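Local atomic coordinates of particle-associated glycoside hydrolase (Acinetobacter phage Fri1, PDB entry 6C72), a protein that probably serves as a trimeric tailspike that degrades the capsular polysaccharide of Acinetobacter baumannii during virus entry, and binds zinc ions. Residues V147-G158 with V170-W181; L265-A273 with C285-E293. All coordinates share one frame; numbering follows the deposited sequence.

In the fold
Both contacts belong to the parallel beta-helix, about 22 Å apart between centres, and do not touch. Interaction 1 (147-158 with 170-181) starts on the beta-helix at strands 145-148 and 179-182, then runs outward along the two legs of an excursion, to the surface and against a second subunit. Interaction 2 (265-273 with 285-293) comes later along the chain, is more compact, and is untouched by other subunits; it joins a turn and strand of successive coils. The chemistry follows place: scattered backbone bonds, bridging waters, aromatic rings and a zinc ligand along the excursion, against one glutamine clasping a turn beside a phenylalanine of the interior in interaction 2.

Interaction 1: residues V147-G158 with V170-W181; sequences VRGTFDSFVSVG and VQTATYKHGTFW. With ZN (zinc ion), chain O.
Thr150 and Thr179 make a polar link between the two segments: Thr150 N donates to Thr179 OG1 at 2.8 Å, and that hydroxyl also bonds to Pro131 O, a double role suited to threonine. Beside the single bridge of Phe151 with His177, Asp152 N donates to Lys176 O at 2.8 Å. Gly178, having no side chain, lets its CA come within 4.0 Å of Asp152 CA. Farther out, Gln171 OE1 accepts from Val157 N (2.9 Å) and Ala173 N on opposite faces of its amide, while NE2 donates almost straight (175°) to a lone pair of Ala173 O, which fixes the amide's rotation.

The segments are nearly antiparallel legs of an excursion from the parallel beta-helix characteristic of phage tailspikes; the chain between them carries helix 160-165 at the outer end, and Lys142, Glu194 and Asn195 of the second subunit bond to their outer half.

Among the rings and apolar groups, Phe151 CE1 meets Tyr175 CD2 at 3.8 Å, the ring planes 87° apart, with His177 completing an aromatic cluster. Phe154 CG lies anti to its N (chi1 -180°), which swings the ring edge toward Ala173, with CE1 3.3 Å from Ala173 O. Val147 CG1 makes an off-centre CH-pi contact with Trp181.

Both carboxylate oxygens of Asp152 reach the zinc, OD1 at 2.3 Å and OD2 at 2.6 Å; the Lys176 chain lies alongside.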
loop_
_atom_site.group_PDB
_atom_site.type_symbol
_atom_site.label_atom_id
_atom_site.label_comp_id
_atom_site.label_asym_id
_atom_site.label_seq_id
_atom_site.Cartn_x
_atom_site.Cartn_y
_atom_site.Cartn_z
ATOM N N VAL A 147 -23.494 -4.972 -17.730
ATOM C CA VAL A 147 -24.264 -4.096 -18.607
ATOM C C VAL A 147 -23.324 -2.998 -19.079
ATOM O O VAL A 147 -22.658 -2.354 -18.260
ATOM C CB VAL A 147 -25.493 -3.515 -17.889
ATOM C CG1 VAL A 147 -26.186 -2.488 -18.758
ATOM C CG2 VAL A 147 -26.466 -4.623 -17.508
ATOM N N ARG A 148 -23.214 -2.825 -20.397
ATOM C CA ARG A 148 -22.242 -1.914 -20.980
ATOM C C ARG A 148 -22.924 -0.986 -21.977
ATOM O O ARG A 148 -23.651 -1.444 -22.861
ATOM C CB ARG A 148 -21.104 -2.693 -21.660
ATOM C CG ARG A 148 -19.976 -1.808 -22.178
ATOM C CD ARG A 148 -18.820 -2.634 -22.744
ATOM N NE ARG A 148 -19.210 -3.375 -23.939
ATOM C CZ ARG A 148 -18.628 -4.496 -24.356
ATOM N NH1 ARG A 148 -17.621 -5.021 -23.669
ATOM N NH2 ARG A 148 -19.064 -5.102 -25.455
ATOM N N GLY A 149 -22.687 0.318 -21.835
ATOM C CA GLY A 149 -23.206 1.296 -22.765
ATOM C C GLY A 149 -22.243 1.585 -23.904
ATOM O O GLY A 149 -21.218 0.926 -24.085
ATOM N N THR A 150 -22.589 2.618 -24.672
ATOM C CA THR A 150 -21.857 3.035 -25.861
ATOM C C THR A 150 -21.473 4.497 -25.698
ATOM O O THR A 150 -22.345 5.354 -25.538
ATOM C CB THR A 150 -22.709 2.851 -27.126
ATOM O OG1 THR A 150 -23.109 1.477 -27.266
ATOM C CG2 THR A 150 -21.952 3.300 -28.384
ATOM N N PHE A 151 -20.175 4.785 -25.743
ATOM C CA PHE A 151 -19.738 6.176 -25.743
ATOM C C PHE A 151 -20.289 6.901 -26.974
ATOM O O PHE A 151 -20.427 6.322 -28.059
ATOM C CB PHE A 151 -18.204 6.272 -25.724
ATOM C CG PHE A 151 -17.571 5.819 -24.422
ATOM C CD1 PHE A 151 -17.720 6.560 -23.265
ATOM C CD2 PHE A 151 -16.822 4.649 -24.367
ATOM C CE1 PHE A 151 -17.144 6.138 -22.077
ATOM C CE2 PHE A 151 -16.256 4.213 -23.187
ATOM C CZ PHE A 151 -16.407 4.959 -22.036
ATOM N N ASP A 152 -20.617 8.179 -26.797
ATOM C CA ASP A 152 -20.955 8.983 -27.948
ATOM C C ASP A 152 -19.697 9.202 -28.785
ATOM O O ASP A 152 -18.576 8.903 -28.365
ATOM C CB ASP A 152 -21.606 10.303 -27.520
ATOM C CG ASP A 152 -22.598 10.832 -28.570
ATOM O OD1 ASP A 152 -22.642 10.280 -29.693
ATOM O OD2 ASP A 152 -23.363 11.775 -28.271
ATOM N N SER A 153 -19.897 9.698 -30.000
ATOM C CA SER A 153 -18.779 9.861 -30.914
ATOM C C SER A 153 -17.760 10.857 -30.363
ATOM O O SER A 153 -18.112 11.838 -29.706
ATOM C CB SER A 153 -19.293 10.324 -32.268
ATOM O OG SER A 153 -19.870 11.605 -32.137
ATOM N N PHE A 154 -16.485 10.562 -30.586
ATOM C CA PHE A 154 -15.392 11.448 -30.208
ATOM C C PHE A 154 -14.666 11.894 -31.469
ATOM O O PHE A 154 -14.148 11.061 -32.218
ATOM C CB PHE A 154 -14.424 10.759 -29.247
ATOM C CG PHE A 154 -13.289 11.631 -28.819
ATOM C CD1 PHE A 154 -13.446 12.533 -27.776
ATOM C CD2 PHE A 154 -12.058 11.547 -29.452
ATOM C CE1 PHE A 154 -12.404 13.352 -27.375
ATOM C CE2 PHE A 154 -11.007 12.351 -29.061
ATOM C CZ PHE A 154 -11.180 13.264 -28.021
ATOM N N VAL A 155 -14.634 13.203 -31.700
ATOM C CA VAL A 155 -13.929 13.797 -32.830
ATOM C C VAL A 155 -12.964 14.841 -32.270
ATOM O O VAL A 155 -13.394 15.870 -31.736
ATOM C CB VAL A 155 -14.895 14.423 -33.853
ATOM C CG1 VAL A 155 -14.122 15.118 -34.993
ATOM C CG2 VAL A 155 -15.846 13.365 -34.405
ATOM N N SER A 156 -11.669 14.598 -32.421
ATOM C CA SER A 156 -10.680 15.504 -31.859
ATOM C C SER A 156 -10.642 16.836 -32.621
ATOM O O SER A 156 -11.111 16.955 -33.759
ATOM C CB SER A 156 -9.308 14.843 -31.879
ATOM O OG SER A 156 -8.882 14.627 -33.209
ATOM N N VAL A 157 -10.072 17.848 -31.968
ATOM C CA VAL A 157 -9.882 19.179 -32.541
ATOM C C VAL A 157 -8.388 19.483 -32.561
ATOM O O VAL A 157 -7.665 19.104 -31.632
ATOM C CB VAL A 157 -10.615 20.262 -31.718
ATOM C CG1 VAL A 157 -10.291 21.659 -32.250
ATOM C CG2 VAL A 157 -12.115 20.016 -31.664
ATOM N N GLY A 158 -7.927 20.157 -33.610
ATOM C CA GLY A 158 -6.586 20.713 -33.658
ATOM C C GLY A 158 -5.596 19.857 -34.431
ATOM O O GLY A 158 -5.748 18.639 -34.564
ATOM N N VAL A 170 -5.012 22.658 -27.081
ATOM C CA VAL A 170 -5.409 22.662 -28.482
ATOM C C VAL A 170 -6.493 21.624 -28.752
ATOM O O VAL A 170 -7.500 21.919 -29.396
ATOM C CB VAL A 170 -4.194 22.444 -29.408
ATOM C CG1 VAL A 170 -4.668 22.373 -30.856
ATOM C CG2 VAL A 170 -3.174 23.565 -29.218
ATOM N N GLN A 171 -6.305 20.403 -28.263
ATOM C CA GLN A 171 -7.323 19.372 -28.429
ATOM C C GLN A 171 -8.367 19.579 -27.339
ATOM O O GLN A 171 -8.163 19.218 -26.183
ATOM C CB GLN A 171 -6.700 17.986 -28.393
ATOM C CG GLN A 171 -7.537 16.945 -29.108
ATOM C CD GLN A 171 -8.928 16.851 -28.517
ATOM O OE1 GLN A 171 -9.893 17.357 -29.089
ATOM N NE2 GLN A 171 -9.029 16.242 -27.332
ATOM N N THR A 172 -9.484 20.191 -27.701
ATOM C CA THR A 172 -10.476 20.611 -26.727
ATOM C C THR A 172 -11.623 19.631 -26.572
ATOM O O THR A 172 -12.442 19.814 -25.668
ATOM C CB THR A 172 -11.038 21.995 -27.091
ATOM O OG1 THR A 172 -11.523 21.988 -28.445
ATOM C CG2 THR A 172 -9.963 23.076 -26.926
ATOM N N ALA A 173 -11.715 18.612 -27.421
ATOM C CA ALA A 173 -12.824 17.671 -27.334
ATOM C C ALA A 173 -12.614 16.681 -26.189
ATOM O O ALA A 173 -11.500 16.209 -25.956
ATOM C CB ALA A 173 -12.993 16.917 -28.653
ATOM N N THR A 174 -13.691 16.386 -25.457
ATOM C CA THR A 174 -13.655 15.410 -24.374
ATOM C C THR A 174 -14.736 14.363 -24.599
ATOM O O THR A 174 -15.759 14.640 -25.231
ATOM C CB THR A 174 -13.854 16.051 -22.997
ATOM O OG1 THR A 174 -15.101 16.752 -22.976
ATOM C CG2 THR A 174 -12.721 17.017 -22.684
ATOM N N TYR A 175 -14.506 13.163 -24.064
ATOM C CA TYR A 175 -15.434 12.062 -24.296
ATOM C C TYR A 175 -16.800 12.363 -23.688
ATOM O O TYR A 175 -16.925 13.093 -22.704
ATOM C CB TYR A 175 -14.895 10.748 -23.714
ATOM C CG TYR A 175 -15.176 10.539 -22.234
ATOM C CD1 TYR A 175 -14.353 11.087 -21.269
ATOM C CD2 TYR A 175 -16.274 9.791 -21.810
ATOM C CE1 TYR A 175 -14.600 10.895 -19.920
ATOM C CE2 TYR A 175 -16.537 9.584 -20.450
ATOM C CZ TYR A 175 -15.693 10.135 -19.509
ATOM O OH TYR A 175 -15.931 9.945 -18.155
ATOM N N LYS A 176 -17.831 11.784 -24.276
ATOM C CA LYS A 176 -19.188 11.993 -23.807
ATOM C C LYS A 176 -19.901 10.652 -23.798
ATOM O O LYS A 176 -19.710 9.830 -24.697
ATOM C CB LYS A 176 -19.937 13.017 -24.692
ATOM C CG LYS A 176 -21.333 13.338 -24.193
ATOM C CD LYS A 176 -21.919 14.613 -24.808
ATOM C CE LYS A 176 -22.499 14.381 -26.191
ATOM N NZ LYS A 176 -22.593 15.676 -26.941
ATOM N N HIS A 177 -20.698 10.420 -22.762
ATOM C CA HIS A 177 -21.502 9.209 -22.731
ATOM C C HIS A 177 -22.580 9.265 -23.806
ATOM O O HIS A 177 -23.128 10.331 -24.110
ATOM C CB HIS A 177 -22.112 9.011 -21.345
ATOM C CG HIS A 177 -21.114 8.579 -20.318
ATOM N ND1 HIS A 177 -20.499 7.347 -20.358
ATOM C CD2 HIS A 177 -20.599 9.225 -19.247
ATOM C CE1 HIS A 177 -19.652 7.250 -19.351
ATOM N NE2 HIS A 177 -19.694 8.374 -18.660
ATOM N N GLY A 178 -22.845 8.117 -24.422
ATOM C CA GLY A 178 -23.906 8.022 -25.406
ATOM C C GLY A 178 -25.116 7.271 -24.879
ATOM O O GLY A 178 -26.214 7.397 -25.415
ATOM N N THR A 179 -24.926 6.477 -23.833
ATOM C CA THR A 179 -26.002 5.715 -23.223
ATOM C C THR A 179 -26.417 6.417 -21.935
ATOM O O THR A 179 -25.575 6.669 -21.066
ATOM C CB THR A 179 -25.553 4.282 -22.944
ATOM O OG1 THR A 179 -25.126 3.672 -24.164
ATOM C CG2 THR A 179 -26.700 3.457 -22.342
ATOM N N PHE A 180 -27.707 6.740 -21.818
ATOM C CA PHE A 180 -28.257 7.368 -20.619
ATOM C C PHE A 180 -29.313 6.440 -20.029
ATOM O O PHE A 180 -30.425 6.323 -20.565
ATOM C CB PHE A 180 -28.848 8.743 -20.931
ATOM C CG PHE A 180 -27.848 9.712 -21.481
ATOM C CD1 PHE A 180 -27.047 10.457 -20.626
ATOM C CD2 PHE A 180 -27.715 9.896 -22.858
ATOM C CE1 PHE A 180 -26.119 11.350 -21.137
ATOM C CE2 PHE A 180 -26.792 10.785 -23.372
ATOM C CZ PHE A 180 -26.001 11.516 -22.522
ATOM N N TRP A 181 -28.989 5.839 -18.888
ATOM C CA TRP A 181 -29.770 4.740 -18.329
ATOM C C TRP A 181 -30.622 5.266 -17.175
ATOM O O TRP A 181 -30.089 5.702 -16.146
ATOM C CB TRP A 181 -28.826 3.629 -17.887
ATOM C CG TRP A 181 -29.477 2.340 -17.538
ATOM C CD1 TRP A 181 -30.776 2.004 -17.711
ATOM C CD2 TRP A 181 -28.844 1.210 -16.928
ATOM N NE1 TRP A 181 -31.000 0.736 -17.254
ATOM C CE2 TRP A 181 -29.827 0.220 -16.772
ATOM C CE3 TRP A 181 -27.538 0.944 -16.491
ATOM C CZ2 TRP A 181 -29.553 -1.024 -16.191
ATOM C CZ3 TRP A 181 -27.265 -0.292 -15.917
ATOM C CH2 TRP A 181 -28.269 -1.259 -15.772
HETATM ZN ZN ZN O . -24.159 11.713 -30.750
HETATM O O HOH W 1 -21.959 5.935 -22.744
HETATM O O HOH W 2 -24.525 11.835 -26.089
HETATM O O HOH W 3 -17.334 10.479 -26.802
HETATM O O HOH W 4 -17.254 13.744 -27.334
#

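Interaction 2: residues L265-A273 with C285-E293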
loop_
_atom_site.group_PDB
_atom_site.type_symbol
_atom_site.label_atom_id
_atom_site.label_comp_id
_atom_site.label_asym_id
_atom_site.label_seq_id
_atom_site.Cartn_x
_atom_site.Cartn_y
_atom_site.Cartn_z
ATOM N N LEU A 265 -22.039 12.190 -9.315
ATOM C CA LEU A 265 -22.312 13.620 -9.296
ATOM C C LEU A 265 -23.519 13.916 -8.421
ATOM O O LEU A 265 -23.767 13.196 -7.448
ATOM C CB LEU A 265 -22.523 14.149 -10.715
ATOM C CG LEU A 265 -21.433 13.787 -11.725
ATOM C CD1 LEU A 265 -21.780 14.334 -13.125
ATOM C CD2 LEU A 265 -20.065 14.291 -11.284
ATOM N N ASP A 266 -24.286 14.945 -8.784
ATOM C CA ASP A 266 -25.298 15.478 -7.888
ATOM C C ASP A 266 -26.331 14.419 -7.535
ATOM O O ASP A 266 -26.783 13.649 -8.389
ATOM C CB ASP A 266 -25.995 16.682 -8.519
ATOM C CG ASP A 266 -26.673 16.334 -9.838
ATOM O OD1 ASP A 266 -25.954 16.042 -10.819
ATOM O OD2 ASP A 266 -27.928 16.312 -9.891
ATOM N N ALA A 267 -26.679 14.381 -6.253
ATOM C CA ALA A 267 -27.754 13.554 -5.737
ATOM C C ALA A 267 -28.352 14.289 -4.548
ATOM O O ALA A 267 -27.667 15.071 -3.883
ATOM C CB ALA A 267 -27.259 12.159 -5.343
ATOM N N ARG A 268 -29.639 14.046 -4.290
ATOM C CA ARG A 268 -30.359 14.825 -3.287
ATOM C C ARG A 268 -30.061 14.397 -1.860
ATOM O O ARG A 268 -30.444 15.122 -0.929
ATOM C CB ARG A 268 -31.866 14.752 -3.524
ATOM C CG ARG A 268 -32.308 15.135 -4.940
ATOM C CD ARG A 268 -31.827 16.522 -5.346
ATOM N NE ARG A 268 -32.278 17.568 -4.430
ATOM C CZ ARG A 268 -33.497 18.095 -4.463
ATOM N NH1 ARG A 268 -34.380 17.660 -5.351
ATOM N NH2 ARG A 268 -33.845 19.052 -3.614
ATOM N N ARG A 269 -29.400 13.255 -1.657
ATOM C CA ARG A 269 -28.958 12.890 -0.316
ATOM C C ARG A 269 -27.432 12.894 -0.262
ATOM O O ARG A 269 -26.848 13.838 0.268
ATOM C CB ARG A 269 -29.538 11.535 0.116
ATOM C CG ARG A 269 -29.386 11.274 1.623
ATOM C CD ARG A 269 -30.314 10.180 2.144
ATOM N NE ARG A 269 -29.952 8.853 1.646
ATOM C CZ ARG A 269 -30.644 7.740 1.884
ATOM N NH1 ARG A 269 -31.753 7.771 2.631
ATOM N NH2 ARG A 269 -30.227 6.588 1.372
ATOM N N ASN A 270 -26.784 11.860 -0.800
ATOM C CA ASN A 270 -25.335 11.796 -0.939
ATOM C C ASN A 270 -24.992 11.405 -2.365
ATOM O O ASN A 270 -25.773 10.726 -3.032
ATOM C CB ASN A 270 -24.714 10.764 0.026
ATOM C CG ASN A 270 -25.275 10.865 1.428
ATOM O OD1 ASN A 270 -24.968 11.806 2.156
ATOM N ND2 ASN A 270 -26.120 9.919 1.802
ATOM N N THR A 271 -23.816 11.812 -2.841
ATOM C CA THR A 271 -23.400 11.333 -4.154
ATOM C C THR A 271 -23.267 9.819 -4.146
ATOM O O THR A 271 -23.525 9.163 -5.158
ATOM C CB THR A 271 -22.079 11.965 -4.601
ATOM O OG1 THR A 271 -21.018 11.537 -3.739
ATOM C CG2 THR A 271 -22.161 13.489 -4.637
ATOM N N ALA A 272 -22.835 9.254 -3.024
ATOM C CA ALA A 272 -22.645 7.818 -2.891
ATOM C C ALA A 272 -22.629 7.465 -1.408
ATOM O O ALA A 272 -22.246 8.287 -0.572
ATOM C CB ALA A 272 -21.344 7.360 -3.560
ATOM N N ALA A 273 -23.026 6.231 -1.090
ATOM C CA ALA A 273 -23.058 5.808 0.302
ATOM C C ALA A 273 -22.615 4.360 0.412
ATOM O O ALA A 273 -23.030 3.513 -0.387
ATOM C CB ALA A 273 -24.453 5.976 0.919
ATOM N N CYS A 285 -11.884 8.253 -9.242
ATOM C CA CYS A 285 -13.304 8.561 -9.260
ATOM C C CYS A 285 -13.511 9.931 -8.636
ATOM O O CYS A 285 -12.667 10.407 -7.890
ATOM C CB CYS A 285 -14.106 7.502 -8.492
ATOM S SG CYS A 285 -13.945 5.840 -9.188
ATOM N N THR A 286 -14.637 10.570 -8.930
ATOM C CA THR A 286 -14.952 11.845 -8.304
ATOM C C THR A 286 -16.305 11.766 -7.619
ATOM O O THR A 286 -17.136 10.914 -7.942
ATOM C CB THR A 286 -14.953 13.019 -9.307
ATOM O OG1 THR A 286 -16.130 12.976 -10.122
ATOM C CG2 THR A 286 -13.709 13.004 -10.198
ATOM N N PHE A 287 -16.493 12.625 -6.621
ATOM C CA PHE A 287 -17.753 12.754 -5.894
ATOM C C PHE A 287 -18.058 14.244 -5.810
ATOM O O PHE A 287 -17.334 14.985 -5.137
ATOM C CB PHE A 287 -17.666 12.119 -4.499
ATOM C CG PHE A 287 -17.164 10.686 -4.500
ATOM C CD1 PHE A 287 -15.801 10.407 -4.502
ATOM C CD2 PHE A 287 -18.063 9.623 -4.502
ATOM C CE1 PHE A 287 -15.334 9.106 -4.504
ATOM C CE2 PHE A 287 -17.613 8.310 -4.497
ATOM C CZ PHE A 287 -16.241 8.048 -4.497
ATOM N N GLN A 288 -19.084 14.704 -6.527
ATOM C CA GLN A 288 -19.263 16.140 -6.737
ATOM C C GLN A 288 -20.710 16.541 -6.506
ATOM O O GLN A 288 -21.614 15.979 -7.128
ATOM C CB GLN A 288 -18.821 16.553 -8.148
ATOM C CG GLN A 288 -17.623 15.773 -8.650
ATOM C CD GLN A 288 -16.891 16.457 -9.784
ATOM O OE1 GLN A 288 -16.604 17.659 -9.717
ATOM N NE2 GLN A 288 -16.567 15.698 -10.828
ATOM N N GLN A 289 -20.923 17.511 -5.615
ATOM C CA GLN A 289 -22.203 18.208 -5.451
ATOM C C GLN A 289 -22.045 19.635 -5.982
ATOM O O GLN A 289 -21.855 20.585 -5.227
ATOM C CB GLN A 289 -22.635 18.195 -3.990
ATOM C CG GLN A 289 -22.932 16.800 -3.444
ATOM C CD GLN A 289 -24.353 16.310 -3.763
ATOM O OE1 GLN A 289 -24.969 16.732 -4.737
ATOM N NE2 GLN A 289 -24.869 15.406 -2.930
ATOM N N LEU A 290 -22.170 19.791 -7.297
ATOM C CA LEU A 290 -21.952 21.079 -7.945
ATOM C C LEU A 290 -23.244 21.721 -8.444
ATOM O O LEU A 290 -23.196 22.647 -9.257
ATOM C CB LEU A 290 -20.957 20.927 -9.096
ATOM C CG LEU A 290 -19.570 20.439 -8.675
ATOM C CD1 LEU A 290 -18.607 20.460 -9.858
ATOM C CD2 LEU A 290 -19.022 21.278 -7.516
ATOM N N LYS A 291 -24.402 21.272 -7.955
ATOM C CA LYS A 291 -25.695 21.856 -8.303
ATOM C C LYS A 291 -26.350 22.352 -7.019
ATOM O O LYS A 291 -27.246 21.687 -6.475
ATOM C CB LYS A 291 -26.581 20.840 -9.020
ATOM C CG LYS A 291 -25.933 20.215 -10.243
ATOM C CD LYS A 291 -26.972 19.803 -11.250
ATOM C CE LYS A 291 -26.348 19.351 -12.566
ATOM N NZ LYS A 291 -27.435 19.017 -13.551
ATOM N N PRO A 292 -25.961 23.533 -6.528
ATOM C CA PRO A 292 -26.438 23.969 -5.200
ATOM C C PRO A 292 -27.941 24.139 -5.113
ATOM O O PRO A 292 -28.508 24.004 -4.018
ATOM C CB PRO A 292 -25.717 25.308 -4.982
ATOM C CG PRO A 292 -24.620 25.339 -6.003
ATOM C CD PRO A 292 -25.092 24.530 -7.164
ATOM N N GLU A 293 -28.606 24.421 -6.235
ATOM C CA GLU A 293 -30.055 24.556 -6.221
ATOM C C GLU A 293 -30.749 23.235 -5.914
ATOM O O GLU A 293 -31.871 23.242 -5.397
ATOM C CB GLU A 293 -30.541 25.111 -7.564
ATOM C CG GLU A 293 -30.354 24.161 -8.752
ATOM C CD GLU A 293 -28.918 24.104 -9.315
ATOM O OE1 GLU A 293 -27.986 24.732 -8.758
ATOM O OE2 GLU A 293 -28.732 23.424 -10.352
HETATM O O HOH W 5 -29.345 16.670 -12.384
#
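Leu265 and Asp266 run past Gln288 and Gln289, with CA atoms 4.7 Å apart for Leu265 and Gln288, as the chain leaving strand 263-264 turns beside its parallel neighbour, strand 286-289. Gln289 clasps this turn. Its chain bends back (chi2 -83°) and sets the amide against one residue. NE2 donates to Ala267 O at 3.0 Å, with that oxygen in the amide plane. OE1 accepts from Ala267 N at 3.3 Å, the donor standing 36° out of the carbonyl plane. Glutamine suits the spot because one group serves both backbone atoms.

Thr271 slides past it in the opposite direction, CG2 lying 3.6 Å from Gln289 CG, while its hydroxyl bonds to Leu299 O and sits at the edge of the Phe287 ring. Ala272, small enough to fit close, brings CB to 4.0 Å from Phe287 CE2. Nearer solvent, Lys291 crosses Asp266 with its aliphatic chain, and a water links Lys291 NZ to Asp266 OD2; Asp266 OD1 is held by Ser237.

Phe287 continues a run of phenylalanines along the beta-helix, its ring nearly parallel to those of Phe264 on strand 263-264 and Phe322 on strand 321-324, the two strands that pair with 286-289.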